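Local coordinates for prolyl-ACP dehydrogenase (PDB 4IRN), which oxidises a prolyl group held on an acyl carrier protein, with FAD as cofactor, in the biosynthesis of the cyanotoxin anatoxin-a, at residues W156-A162 with A200-F206; E132-L136 with Y147-C152; Y193-I199 with A244-E248. One frame throughout, in Å; residues are numbered along the deposited sequence.

Coming from the N terminus, contact 2 closes first: it folds helix 141-153 back on helix 118-138 across a short connection and is complete before the other two begin. Contact 1 then opens at 156-162 and closes at 200-206, pairing two parallel strands around an excursion of 37 residues. Contact 3 starts inside that excursion, at 193-199, and finds its partner only at 244-248, so contacts 1 and 3 cross along the chain. The Ser159 hydroxyl, probably hydrogen-bonded to Thr195 O, ties these two together, and both touch FAD. Leu151 and Tyr147 of contact 2 pack on Ala158 and Leu202, joining the helical layer to the beta domain.

Contact 1. Residues W156-A162 with A200-F206; sequences WIASHAA and ADLFIIF. With FAD (flavin-adenine dinucleotide), chain I.
Ile157 is held through both its N-H and its C=O by Asp201 and Leu202. Its carbonyl O accepts two hydrogen bonds, from Asp201 N at 2.7 Å and from the next amide, Leu202 N, while its own N-H goes to Asp201 OD2 at 3.1 Å. The carboxylate receives that N-H on its anti lone pair, and the Asp201 torsion that sets CG beside the backbone N (chi1 -63°) turns the acid to the Ile157 N-H. From here the parallel ladder runs on regularly: Ser159 N to Leu202 O, Ile204 N to Ser159 O at 2.8 Å, Ala161 N to Ile204 O, and Phe206 N to Ala161 O. This is the edge of the mixed sheet in the acyl-CoA dehydrogenase middle domain, with 218-224 pairing along the far side of strand 202-208. At the C-terminal end of strand 158-161 the backbone meets the flavin: FAD N3 donates to His160 O at 2.6 Å, and Ala162 N donates to FAD O2 at 3.0 Å. Among the side chains, Asp201 CB sits over one face of the Trp156 indole, 3.8 Å from the centroid of the five-membered ring, a CH-pi contact. The His160 and Phe206 rings meet obliquely, planes 59° apart, with Phe272 edge-to-face against Phe206. Ser159 CB rests near Phe203 CD2, and Ala162 CB meets Phe206 CD1 at 3.7 Å.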
loop_
_atom_site.group_PDB
_atom_site.type_symbol
_atom_site.label_atom_id
_atom_site.label_comp_id
_atom_site.label_asym_id
_atom_site.label_seq_id
_atom_site.Cartn_x
_atom_site.Cartn_y
_atom_site.Cartn_z
ATOM N N TRP A 156 -9.210 -31.251 -30.815
ATOM C CA TRP A 156 -7.936 -30.672 -31.184
ATOM C C TRP A 156 -7.614 -29.568 -30.197
ATOM O O TRP A 156 -8.499 -28.785 -29.834
ATOM C CB TRP A 156 -7.979 -30.134 -32.619
ATOM C CG TRP A 156 -7.496 -31.104 -33.663
ATOM C CD1 TRP A 156 -7.838 -32.420 -33.789
ATOM C CD2 TRP A 156 -6.628 -30.809 -34.763
ATOM N NE1 TRP A 156 -7.193 -32.974 -34.869
ATOM C CE2 TRP A 156 -6.445 -32.007 -35.488
ATOM C CE3 TRP A 156 -5.963 -29.647 -35.196
ATOM C CZ2 TRP A 156 -5.638 -32.076 -36.631
ATOM C CZ3 TRP A 156 -5.159 -29.716 -36.326
ATOM C CH2 TRP A 156 -5.010 -30.914 -37.034
ATOM N N ILE A 157 -6.361 -29.546 -29.722
ATOM C CA ILE A 157 -5.887 -28.544 -28.783
ATOM C C ILE A 157 -4.901 -27.631 -29.495
ATOM O O ILE A 157 -4.165 -28.075 -30.378
ATOM C CB ILE A 157 -5.320 -29.214 -27.504
ATOM C CG1 ILE A 157 -6.452 -29.880 -26.718
ATOM C CG2 ILE A 157 -4.579 -28.238 -26.605
ATOM C CD1 ILE A 157 -6.264 -31.311 -26.444
ATOM N N ALA A 158 -4.937 -26.343 -29.161
ATOM C CA ALA A 158 -4.052 -25.379 -29.788
ATOM C C ALA A 158 -3.119 -24.684 -28.789
ATOM O O ALA A 158 -3.452 -24.538 -27.610
ATOM C CB ALA A 158 -4.848 -24.365 -30.596
ATOM N N SER A 159 -1.931 -24.304 -29.279
ATOM C CA SER A 159 -0.891 -23.614 -28.542
ATOM C C SER A 159 -0.529 -22.333 -29.266
ATOM O O SER A 159 -0.615 -22.260 -30.495
ATOM C CB SER A 159 0.343 -24.498 -28.398
ATOM O OG SER A 159 0.157 -25.463 -27.379
ATOM N N HIS A 160 -0.152 -21.317 -28.490
ATOM C CA HIS A 160 0.260 -20.013 -28.973
ATOM C C HIS A 160 1.733 -19.878 -28.579
ATOM O O HIS A 160 2.040 -19.801 -27.389
ATOM C CB HIS A 160 -0.630 -18.922 -28.340
ATOM C CG HIS A 160 -0.231 -17.507 -28.645
ATOM N ND1 HIS A 160 0.642 -16.822 -27.806
ATOM C CD2 HIS A 160 -0.585 -16.696 -29.659
ATOM C CE1 HIS A 160 0.774 -15.621 -28.335
ATOM N NE2 HIS A 160 0.062 -15.500 -29.450
ATOM N N ALA A 161 2.647 -19.951 -29.571
ATOM C CA ALA A 161 4.093 -19.844 -29.341
ATOM C C ALA A 161 4.647 -18.568 -29.955
ATOM O O ALA A 161 4.842 -18.481 -31.173
ATOM C CB ALA A 161 4.818 -21.064 -29.882
ATOM N N ALA A 162 4.847 -17.550 -29.086
ATOM C CA ALA A 162 5.346 -16.230 -29.462
ATOM C C ALA A 162 6.593 -15.847 -28.701
ATOM O O ALA A 162 7.547 -15.404 -29.326
ATOM C CB ALA A 162 4.269 -15.185 -29.265
ATOM N N ALA A 200 -0.897 -30.310 -27.719
ATOM C CA ALA A 200 -1.447 -29.542 -28.846
ATOM C C ALA A 200 -1.383 -30.274 -30.168
ATOM O O ALA A 200 -0.429 -31.005 -30.431
ATOM C CB ALA A 200 -0.752 -28.201 -28.982
ATOM N N ASP A 201 -2.394 -30.040 -31.012
ATOM C CA ASP A 201 -2.524 -30.607 -32.348
ATOM C C ASP A 201 -2.197 -29.551 -33.403
ATOM O O ASP A 201 -1.755 -29.902 -34.500
ATOM C CB ASP A 201 -3.926 -31.190 -32.555
ATOM C CG ASP A 201 -4.238 -32.341 -31.620
ATOM O OD1 ASP A 201 -3.676 -33.441 -31.823
ATOM O OD2 ASP A 201 -5.015 -32.134 -30.654
ATOM N N LEU A 202 -2.395 -28.261 -33.060
ATOM C CA LEU A 202 -2.090 -27.111 -33.915
ATOM C C LEU A 202 -1.311 -26.035 -33.136
ATOM O O LEU A 202 -1.661 -25.707 -31.995
ATOM C CB LEU A 202 -3.376 -26.532 -34.551
ATOM C CG LEU A 202 -3.213 -25.442 -35.632
ATOM C CD1 LEU A 202 -2.654 -26.020 -36.954
ATOM C CD2 LEU A 202 -4.532 -24.741 -35.890
ATOM N N PHE A 203 -0.251 -25.503 -33.762
ATOM C CA PHE A 203 0.619 -24.502 -33.167
ATOM C C PHE A 203 0.518 -23.168 -33.890
ATOM O O PHE A 203 0.714 -23.111 -35.102
ATOM C CB PHE A 203 2.071 -25.008 -33.154
ATOM C CG PHE A 203 2.321 -26.151 -32.195
ATOM C CD1 PHE A 203 2.104 -27.469 -32.584
ATOM C CD2 PHE A 203 2.798 -25.911 -30.908
ATOM C CE1 PHE A 203 2.338 -28.525 -31.693
ATOM C CE2 PHE A 203 3.030 -26.969 -30.018
ATOM C CZ PHE A 203 2.801 -28.268 -30.418
ATOM N N ILE A 204 0.185 -22.100 -33.151
ATOM C CA ILE A 204 0.116 -20.734 -33.679
ATOM C C ILE A 204 1.491 -20.107 -33.377
ATOM O O ILE A 204 1.788 -19.786 -32.227
ATOM C CB ILE A 204 -1.089 -19.923 -33.101
ATOM C CG1 ILE A 204 -2.457 -20.662 -33.255
ATOM C CG2 ILE A 204 -1.146 -18.487 -33.632
ATOM C CD1 ILE A 204 -2.914 -21.049 -34.679
ATOM N N ILE A 205 2.329 -19.990 -34.395
ATOM C CA ILE A 205 3.709 -19.523 -34.272
ATOM C C ILE A 205 3.964 -18.144 -34.866
ATOM O O ILE A 205 3.615 -17.884 -36.009
ATOM C CB ILE A 205 4.693 -20.611 -34.791
ATOM C CG1 ILE A 205 4.328 -21.988 -34.175
ATOM C CG2 ILE A 205 6.152 -20.207 -34.610
ATOM C CD1 ILE A 205 5.398 -22.988 -33.927
ATOM N N PHE A 206 4.614 -17.279 -34.075
ATOM C CA PHE A 206 4.989 -15.916 -34.451
ATOM C C PHE A 206 6.451 -15.902 -34.855
ATOM O O PHE A 206 7.319 -16.163 -34.031
ATOM C CB PHE A 206 4.662 -14.924 -33.315
ATOM C CG PHE A 206 3.174 -14.666 -33.216
ATOM C CD1 PHE A 206 2.350 -15.499 -32.459
ATOM C CD2 PHE A 206 2.592 -13.602 -33.893
ATOM C CE1 PHE A 206 0.965 -15.283 -32.405
ATOM C CE2 PHE A 206 1.210 -13.377 -33.822
ATOM C CZ PHE A 206 0.406 -14.218 -33.077
HETATM P PA FAD I . 11.200 -10.440 -19.132
HETATM O O1A FAD I . 10.366 -10.044 -20.285
HETATM O O2A FAD I . 12.563 -11.093 -19.301
HETATM O O5B FAD I . 11.518 -9.171 -18.248
HETATM C C5B FAD I . 12.213 -9.320 -16.999
HETATM C C4B FAD I . 11.597 -8.372 -16.005
HETATM O O4B FAD I . 11.899 -7.021 -16.385
HETATM C C3B FAD I . 10.080 -8.490 -15.844
HETATM O O3B FAD I . 9.775 -8.841 -14.503
HETATM C C2B FAD I . 9.508 -7.121 -16.247
HETATM O O2B FAD I . 8.721 -6.595 -15.189
HETATM C C1B FAD I . 10.732 -6.219 -16.421
HETATM N N9A FAD I . 10.732 -5.440 -17.658
HETATM C C8A FAD I . 11.066 -5.884 -18.910
HETATM N N7A FAD I . 10.921 -4.983 -19.852
HETATM C C5A FAD I . 10.460 -3.867 -19.178
HETATM C C6A FAD I . 10.096 -2.568 -19.613
HETATM N N6A FAD I . 10.155 -2.165 -20.884
HETATM N N1A FAD I . 9.656 -1.694 -18.681
HETATM C C2A FAD I . 9.600 -2.090 -17.407
HETATM N N3A FAD I . 9.929 -3.274 -16.883
HETATM C C4A FAD I . 10.344 -4.130 -17.819
HETATM N N1 FAD I . 4.250 -17.046 -23.994
HETATM C C2 FAD I . 3.803 -17.491 -25.217
HETATM O O2 FAD I . 4.198 -16.969 -26.260
HETATM N N3 FAD I . 2.913 -18.561 -25.293
HETATM C C4 FAD I . 2.409 -19.258 -24.222
HETATM O O4 FAD I . 1.628 -20.190 -24.410
HETATM C C4X FAD I . 2.888 -18.794 -22.919
HETATM N N5 FAD I . 2.478 -19.431 -21.845
HETATM C C5X FAD I . 2.992 -19.023 -20.614
HETATM C C6 FAD I . 2.563 -19.691 -19.463
HETATM C C7 FAD I . 3.019 -19.323 -18.202
HETATM C C7M FAD I . 2.462 -20.007 -16.980
HETATM C C8 FAD I . 3.951 -18.269 -18.085
HETATM C C8M FAD I . 4.474 -17.824 -16.744
HETATM C C9 FAD I . 4.393 -17.616 -19.227
HETATM C C9A FAD I . 3.929 -17.961 -20.493
HETATM N N10 FAD I . 4.348 -17.298 -21.681
HETATM C C10 FAD I . 3.835 -17.674 -22.897
HETATM C "C1'" FAD I . 5.402 -16.263 -21.593
HETATM C "C2'" FAD I . 4.888 -15.063 -20.810
HETATM O "O2'" FAD I . 4.033 -14.245 -21.604
HETATM C "C3'" FAD I . 6.053 -14.268 -20.221
HETATM O "O3'" FAD I . 6.017 -14.366 -18.799
HETATM C "C4'" FAD I . 6.088 -12.795 -20.630
HETATM O "O4'" FAD I . 6.179 -12.686 -22.053
HETATM C "C5'" FAD I . 7.175 -12.005 -19.924
HETATM O "O5'" FAD I . 8.476 -12.444 -20.348
HETATM P P FAD I . 9.595 -12.805 -19.253
HETATM O O1P FAD I . 9.016 -13.514 -18.087
HETATM O O2P FAD I . 10.549 -13.489 -20.202
HETATM O O3P FAD I . 10.288 -11.595 -18.466
#

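Contact 2. Residues E132-L136 with Y147-C152; sequences EMPLL and YLPLLC
Leu135 CD2 reaches in among three residues of the facing helix, lying 3.7 Å from Tyr147 CB, 3.9 Å from Leu148 CG and 4.1 Å from Leu151 CD1. Its CG is anti to the backbone N (chi1 173°), which continues the line of a side chain already directed at the other helix. Leu148 returns the contact with both methyls. CD1 meets Leu136 CD1 at 3.9 Å, where the two side chains cross at about a right angle, and CD2 lies beside the Glu132 carbonyl, 3.8 Å from its O. One turn along, Glu132 and Leu151 slide past each other in opposite directions, the aliphatic CG of the glutamate resting 3.7 Å from Leu151 CD1. The carboxylate is thus carried to the far helix's flank, where a weak hydrogen bond links OE2 to His127 NE2 within this same chain; the imidazole nitrogen also has a weak bond to Leu151 O. Tyr147 turns its ring away from the interface, and its OH is hydrogen-bonded to Glu224 and Asn260. Beyond this layer, Ile90, Pro91 and Tyr94 border the leucines and Glu132. The two helical segments run antiparallel, 158° between their directions and 10.6 Å apart at closest approach, so bulky side chains fill the interval: a helical hairpin packed by leucines, within the alpha-helical N-terminal domain of the acyl-CoA dehydrogenase fold.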
loop_
_atom_site.group_PDB
_atom_site.type_symbol
_atom_site.label_atom_id
_atom_site.label_comp_id
_atom_site.label_asym_id
_atom_site.label_seq_id
_atom_site.Cartn_x
_atom_site.Cartn_y
_atom_site.Cartn_z
ATOM N N GLU A 132 -7.978 -19.723 -31.129
ATOM C CA GLU A 132 -9.236 -19.734 -31.888
ATOM C C GLU A 132 -9.634 -18.342 -32.379
ATOM O O GLU A 132 -10.031 -18.207 -33.539
ATOM C CB GLU A 132 -10.391 -20.356 -31.081
ATOM C CG GLU A 132 -10.296 -21.852 -30.823
ATOM C CD GLU A 132 -11.482 -22.455 -30.092
ATOM O OE1 GLU A 132 -12.204 -21.709 -29.399
ATOM O OE2 GLU A 132 -11.674 -23.685 -30.182
ATOM N N MET A 133 -9.545 -17.320 -31.498
ATOM C CA MET A 133 -9.895 -15.932 -31.824
ATOM C C MET A 133 -9.072 -15.293 -32.966
ATOM O O MET A 133 -9.701 -14.823 -33.917
ATOM C CB MET A 133 -9.939 -15.035 -30.586
ATOM C CG MET A 133 -11.148 -15.259 -29.699
ATOM S SD MET A 133 -12.771 -15.303 -30.504
ATOM C CE MET A 133 -12.825 -13.707 -31.310
ATOM N N PRO A 134 -7.704 -15.282 -32.945
ATOM C CA PRO A 134 -6.964 -14.725 -34.095
ATOM C C PRO A 134 -7.253 -15.462 -35.416
ATOM O O PRO A 134 -7.267 -14.820 -36.472
ATOM C CB PRO A 134 -5.497 -14.866 -33.682
ATOM C CG PRO A 134 -5.486 -15.925 -32.657
ATOM C CD PRO A 134 -6.775 -15.792 -31.917
ATOM N N LEU A 135 -7.503 -16.797 -35.356
ATOM C CA LEU A 135 -7.862 -17.637 -36.510
ATOM C C LEU A 135 -9.233 -17.204 -37.086
ATOM O O LEU A 135 -9.385 -17.124 -38.302
ATOM C CB LEU A 135 -7.858 -19.137 -36.115
ATOM C CG LEU A 135 -8.370 -20.193 -37.118
ATOM C CD1 LEU A 135 -7.592 -20.168 -38.420
ATOM C CD2 LEU A 135 -8.279 -21.577 -36.523
ATOM N N LEU A 136 -10.209 -16.905 -36.204
ATOM C CA LEU A 136 -11.544 -16.459 -36.597
ATOM C C LEU A 136 -11.498 -15.083 -37.292
ATOM O O LEU A 136 -12.201 -14.870 -38.287
ATOM C CB LEU A 136 -12.482 -16.445 -35.360
ATOM C CG LEU A 136 -13.902 -15.866 -35.538
ATOM C CD1 LEU A 136 -14.737 -16.715 -36.478
ATOM C CD2 LEU A 136 -14.597 -15.737 -34.213
ATOM N N TYR A 147 -9.729 -25.670 -39.689
ATOM C CA TYR A 147 -9.234 -25.685 -38.312
ATOM C C TYR A 147 -10.201 -25.363 -37.173
ATOM O O TYR A 147 -10.096 -25.981 -36.113
ATOM C CB TYR A 147 -7.925 -24.900 -38.187
ATOM C CG TYR A 147 -6.776 -25.488 -38.983
ATOM C CD1 TYR A 147 -6.220 -26.719 -38.637
ATOM C CD2 TYR A 147 -6.209 -24.790 -40.042
ATOM C CE1 TYR A 147 -5.146 -27.251 -39.347
ATOM C CE2 TYR A 147 -5.132 -25.310 -40.758
ATOM C CZ TYR A 147 -4.604 -26.543 -40.410
ATOM O OH TYR A 147 -3.541 -27.058 -41.119
ATOM N N LEU A 148 -11.121 -24.423 -37.371
ATOM C CA LEU A 148 -12.058 -24.011 -36.327
ATOM C C LEU A 148 -13.004 -25.094 -35.856
ATOM O O LEU A 148 -13.118 -25.267 -34.650
ATOM C CB LEU A 148 -12.822 -22.735 -36.675
ATOM C CG LEU A 148 -12.178 -21.406 -36.322
ATOM C CD1 LEU A 148 -13.102 -20.273 -36.730
ATOM C CD2 LEU A 148 -11.874 -21.303 -34.828
ATOM N N PRO A 149 -13.649 -25.880 -36.753
ATOM C CA PRO A 149 -14.524 -26.955 -36.267
ATOM C C PRO A 149 -13.774 -27.997 -35.430
ATOM O O PRO A 149 -14.333 -28.542 -34.474
ATOM C CB PRO A 149 -15.099 -27.542 -37.561
ATOM C CG PRO A 149 -14.984 -26.465 -38.558
ATOM C CD PRO A 149 -13.680 -25.815 -38.227
ATOM N N LEU A 150 -12.491 -28.221 -35.753
ATOM C CA LEU A 150 -11.627 -29.167 -35.037
ATOM C C LEU A 150 -11.311 -28.735 -33.610
ATOM O O LEU A 150 -11.348 -29.567 -32.707
ATOM C CB LEU A 150 -10.318 -29.391 -35.795
ATOM C CG LEU A 150 -10.377 -30.290 -37.012
ATOM C CD1 LEU A 150 -9.115 -30.174 -37.795
ATOM C CD2 LEU A 150 -10.583 -31.750 -36.613
ATOM N N LEU A 151 -10.967 -27.454 -33.413
ATOM C CA LEU A 151 -10.636 -26.905 -32.095
ATOM C C LEU A 151 -11.880 -26.822 -31.211
ATOM O O LEU A 151 -11.837 -27.103 -30.017
ATOM C CB LEU A 151 -10.016 -25.502 -32.259
ATOM C CG LEU A 151 -8.712 -25.390 -33.048
ATOM C CD1 LEU A 151 -8.274 -23.948 -33.167
ATOM C CD2 LEU A 151 -7.609 -26.221 -32.418
ATOM N N CYS A 152 -12.966 -26.435 -31.828
ATOM C CA CYS A 152 -14.295 -26.242 -31.321
ATOM C C CYS A 152 -14.920 -27.556 -30.824
ATOM O O CYS A 152 -15.459 -27.595 -29.707
ATOM C CB CYS A 152 -15.111 -25.640 -32.459
ATOM S SG CYS A 152 -16.512 -24.672 -31.926
#

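Contact 3. Residues Y193-I199 with A244-E248; sequences YVTNGTI and AEVPE. With FAD (flavin-adenine dinucleotide), chain I.
Glu245 lies across Thr198 at the end of the contact away from the flavin, where two loops of the acyl-CoA dehydrogenase middle domain come together, one of them bent by a type II beta turn from Val194 to Gly197. At the base of the side chain, Glu245 CB is 3.3 Å from Thr198 OG1. CG continues past the same hydroxyl, and the chain stays extended (chi2 175°), which carries CD out toward Ile199 CG2. At the tip, OE1 accepts a hydrogen bond of 2.7 Å from Thr198 OG1; the donor comes to the anti side of the carboxylate, 33° out of its plane, and the methyl CG2 of Ile199 touches the same oxygen. The main chain of Glu245 is engaged as well: its O takes Asn196 N at 2.7 Å, and a water bridges its N to Asn196 OD1. Asn196 ND2 meanwhile bonds to Ala123 O, so both ends of that amide are occupied. Further on, Val194 N donates to Pro247 O at 3.0 Å, and the proline ring slides against Thr198, CG lying 3.7 Å from the threonine CG2. Val246 CG1 comes to the edge of the Tyr193 ring, near its plane, while CG2 of the same valine backs the Thr195 hydroxyl. Thus framed, Thr195 grips the flavin twice: its N donates to FAD O4 at 2.9 Å, and its OG1 to FAD N5 at 2.8 Å.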
loop_
_atom_site.group_PDB
_atom_site.type_symbol
_atom_site.label_atom_id
_atom_site.label_comp_id
_atom_site.label_asym_id
_atom_site.label_seq_id
_atom_site.Cartn_x
_atom_site.Cartn_y
_atom_site.Cartn_z
ATOM N N TYR A 193 8.253 -21.393 -22.933
ATOM C CA TYR A 193 6.876 -21.262 -22.414
ATOM C C TYR A 193 5.797 -21.395 -23.510
ATOM O O TYR A 193 5.391 -20.392 -24.101
ATOM C CB TYR A 193 6.647 -19.986 -21.564
ATOM C CG TYR A 193 7.761 -19.671 -20.590
ATOM C CD1 TYR A 193 8.014 -20.496 -19.500
ATOM C CD2 TYR A 193 8.551 -18.536 -20.748
ATOM C CE1 TYR A 193 9.053 -20.219 -18.610
ATOM C CE2 TYR A 193 9.580 -18.239 -19.855
ATOM C CZ TYR A 193 9.824 -19.079 -18.784
ATOM O OH TYR A 193 10.842 -18.789 -17.906
ATOM N N VAL A 194 5.352 -22.629 -23.794
ATOM C CA VAL A 194 4.317 -22.874 -24.804
ATOM C C VAL A 194 3.179 -23.664 -24.137
ATOM O O VAL A 194 3.216 -24.893 -24.109
ATOM C CB VAL A 194 4.871 -23.554 -26.100
ATOM C CG1 VAL A 194 3.788 -23.686 -27.165
ATOM C CG2 VAL A 194 6.076 -22.806 -26.665
ATOM N N THR A 195 2.177 -22.948 -23.582
ATOM C CA THR A 195 1.022 -23.567 -22.908
ATOM C C THR A 195 0.339 -24.559 -23.852
ATOM O O THR A 195 0.093 -24.223 -25.012
ATOM C CB THR A 195 0.062 -22.500 -22.342
ATOM O OG1 THR A 195 0.786 -21.622 -21.483
ATOM C CG2 THR A 195 -1.102 -23.101 -21.570
ATOM N N ASN A 196 0.097 -25.798 -23.358
ATOM C CA ASN A 196 -0.545 -26.915 -24.074
ATOM C C ASN A 196 0.342 -27.623 -25.118
ATOM O O ASN A 196 -0.117 -28.576 -25.751
ATOM C CB ASN A 196 -1.917 -26.512 -24.676
ATOM C CG ASN A 196 -2.914 -25.956 -23.683
ATOM O OD1 ASN A 196 -3.009 -26.409 -22.530
ATOM N ND2 ASN A 196 -3.710 -24.980 -24.121
ATOM N N GLY A 197 1.589 -27.170 -25.267
ATOM C CA GLY A 197 2.563 -27.686 -26.225
ATOM C C GLY A 197 2.664 -29.201 -26.339
ATOM O O GLY A 197 2.623 -29.739 -27.448
ATOM N N THR A 198 2.779 -29.895 -25.195
ATOM C CA THR A 198 2.901 -31.355 -25.127
ATOM C C THR A 198 1.620 -32.141 -25.520
ATOM O O THR A 198 1.685 -33.353 -25.729
ATOM C CB THR A 198 3.469 -31.798 -23.764
ATOM O OG1 THR A 198 2.924 -30.989 -22.726
ATOM C CG2 THR A 198 4.985 -31.734 -23.722
ATOM N N ILE A 199 0.472 -31.464 -25.608
ATOM C CA ILE A 199 -0.815 -32.073 -25.978
ATOM C C ILE A 199 -1.508 -31.374 -27.167
ATOM O O ILE A 199 -2.582 -31.803 -27.574
ATOM C CB ILE A 199 -1.767 -32.186 -24.763
ATOM C CG1 ILE A 199 -2.042 -30.801 -24.162
ATOM C CG2 ILE A 199 -1.202 -33.135 -23.718
ATOM C CD1 ILE A 199 -3.208 -30.689 -23.271
ATOM N N ALA A 244 -1.590 -27.622 -15.883
ATOM C CA ALA A 244 -1.482 -27.066 -17.232
ATOM C C ALA A 244 -0.065 -27.343 -17.721
ATOM O O ALA A 244 0.901 -27.027 -17.023
ATOM C CB ALA A 244 -1.759 -25.566 -17.224
ATOM N N GLU A 245 0.055 -27.977 -18.894
ATOM C CA GLU A 245 1.343 -28.357 -19.470
ATOM C C GLU A 245 2.032 -27.216 -20.224
ATOM O O GLU A 245 1.502 -26.719 -21.221
ATOM C CB GLU A 245 1.197 -29.625 -20.320
ATOM C CG GLU A 245 1.093 -30.885 -19.472
ATOM C CD GLU A 245 0.834 -32.193 -20.191
ATOM O OE1 GLU A 245 0.969 -32.240 -21.434
ATOM O OE2 GLU A 245 0.502 -33.182 -19.498
ATOM N N VAL A 246 3.198 -26.778 -19.716
ATOM C CA VAL A 246 3.972 -25.684 -20.304
ATOM C C VAL A 246 5.438 -26.103 -20.638
ATOM O O VAL A 246 6.366 -25.832 -19.859
ATOM C CB VAL A 246 3.873 -24.344 -19.509
ATOM C CG1 VAL A 246 4.530 -23.195 -20.271
ATOM C CG2 VAL A 246 2.423 -23.998 -19.186
ATOM N N PRO A 247 5.658 -26.750 -21.806
ATOM C CA PRO A 247 7.030 -27.122 -22.194
ATOM C C PRO A 247 7.721 -26.034 -23.039
ATOM O O PRO A 247 7.172 -24.948 -23.246
ATOM C CB PRO A 247 6.789 -28.382 -23.022
ATOM C CG PRO A 247 5.489 -28.108 -23.726
ATOM C CD PRO A 247 4.685 -27.198 -22.824
ATOM N N GLU A 248 8.923 -26.336 -23.540
ATOM C CA GLU A 248 9.636 -25.467 -24.473
ATOM C C GLU A 248 9.416 -26.035 -25.855
ATOM O O GLU A 248 9.070 -27.199 -25.994
ATOM C CB GLU A 248 11.138 -25.488 -24.211
ATOM C CG GLU A 248 11.630 -24.666 -23.039
ATOM C CD GLU A 248 13.046 -25.005 -22.642
ATOM O OE1 GLU A 248 13.785 -25.610 -23.448
ATOM O OE2 GLU A 248 13.454 -24.607 -21.533
HETATM P PA FAD I . 11.200 -10.440 -19.132
HETATM O O1A FAD I . 10.366 -10.044 -20.285
HETATM O O2A FAD I . 12.563 -11.093 -19.301
HETATM O O5B FAD I . 11.518 -9.171 -18.248
HETATM C C5B FAD I . 12.213 -9.320 -16.999
HETATM C C4B FAD I . 11.597 -8.372 -16.005
HETATM O O4B FAD I . 11.899 -7.021 -16.385
HETATM C C3B FAD I . 10.080 -8.490 -15.844
HETATM O O3B FAD I . 9.775 -8.841 -14.503
HETATM C C2B FAD I . 9.508 -7.121 -16.247
HETATM O O2B FAD I . 8.721 -6.595 -15.189
HETATM C C1B FAD I . 10.732 -6.219 -16.421
HETATM N N9A FAD I . 10.732 -5.440 -17.658
HETATM C C8A FAD I . 11.066 -5.884 -18.910
HETATM N N7A FAD I . 10.921 -4.983 -19.852
HETATM C C5A FAD I . 10.460 -3.867 -19.178
HETATM C C6A FAD I . 10.096 -2.568 -19.613
HETATM N N6A FAD I . 10.155 -2.165 -20.884
HETATM N N1A FAD I . 9.656 -1.694 -18.681
HETATM C C2A FAD I . 9.600 -2.090 -17.407
HETATM N N3A FAD I . 9.929 -3.274 -16.883
HETATM C C4A FAD I . 10.344 -4.130 -17.819
HETATM N N1 FAD I . 4.250 -17.046 -23.994
HETATM C C2 FAD I . 3.803 -17.491 -25.217
HETATM O O2 FAD I . 4.198 -16.969 -26.260
HETATM N N3 FAD I . 2.913 -18.561 -25.293
HETATM C C4 FAD I . 2.409 -19.258 -24.222
HETATM O O4 FAD I . 1.628 -20.190 -24.410
HETATM C C4X FAD I . 2.888 -18.794 -22.919
HETATM N N5 FAD I . 2.478 -19.431 -21.845
HETATM C C5X FAD I . 2.992 -19.023 -20.614
HETATM C C6 FAD I . 2.563 -19.691 -19.463
HETATM C C7 FAD I . 3.019 -19.323 -18.202
HETATM C C7M FAD I . 2.462 -20.007 -16.980
HETATM C C8 FAD I . 3.951 -18.269 -18.085
HETATM C C8M FAD I . 4.474 -17.824 -16.744
HETATM C C9 FAD I . 4.393 -17.616 -19.227
HETATM C C9A FAD I . 3.929 -17.961 -20.493
HETATM N N10 FAD I . 4.348 -17.298 -21.681
HETATM C C10 FAD I . 3.835 -17.674 -22.897
HETATM C "C1'" FAD I . 5.402 -16.263 -21.593
HETATM C "C2'" FAD I . 4.888 -15.063 -20.810
HETATM O "O2'" FAD I . 4.033 -14.245 -21.604
HETATM C "C3'" FAD I . 6.053 -14.268 -20.221
HETATM O "O3'" FAD I . 6.017 -14.366 -18.799
HETATM C "C4'" FAD I . 6.088 -12.795 -20.630
HETATM O "O4'" FAD I . 6.179 -12.686 -22.053
HETATM C "C5'" FAD I . 7.175 -12.005 -19.924
HETATM O "O5'" FAD I . 8.476 -12.444 -20.348
HETATM P P FAD I . 9.595 -12.805 -19.253
HETATM O O1P FAD I . 9.016 -13.514 -18.087
HETATM O O2P FAD I . 10.549 -13.489 -20.202
HETATM O O3P FAD I . 10.288 -11.595 -18.466
HETATM O O HOH W 1 -1.948 -27.950 -20.758
#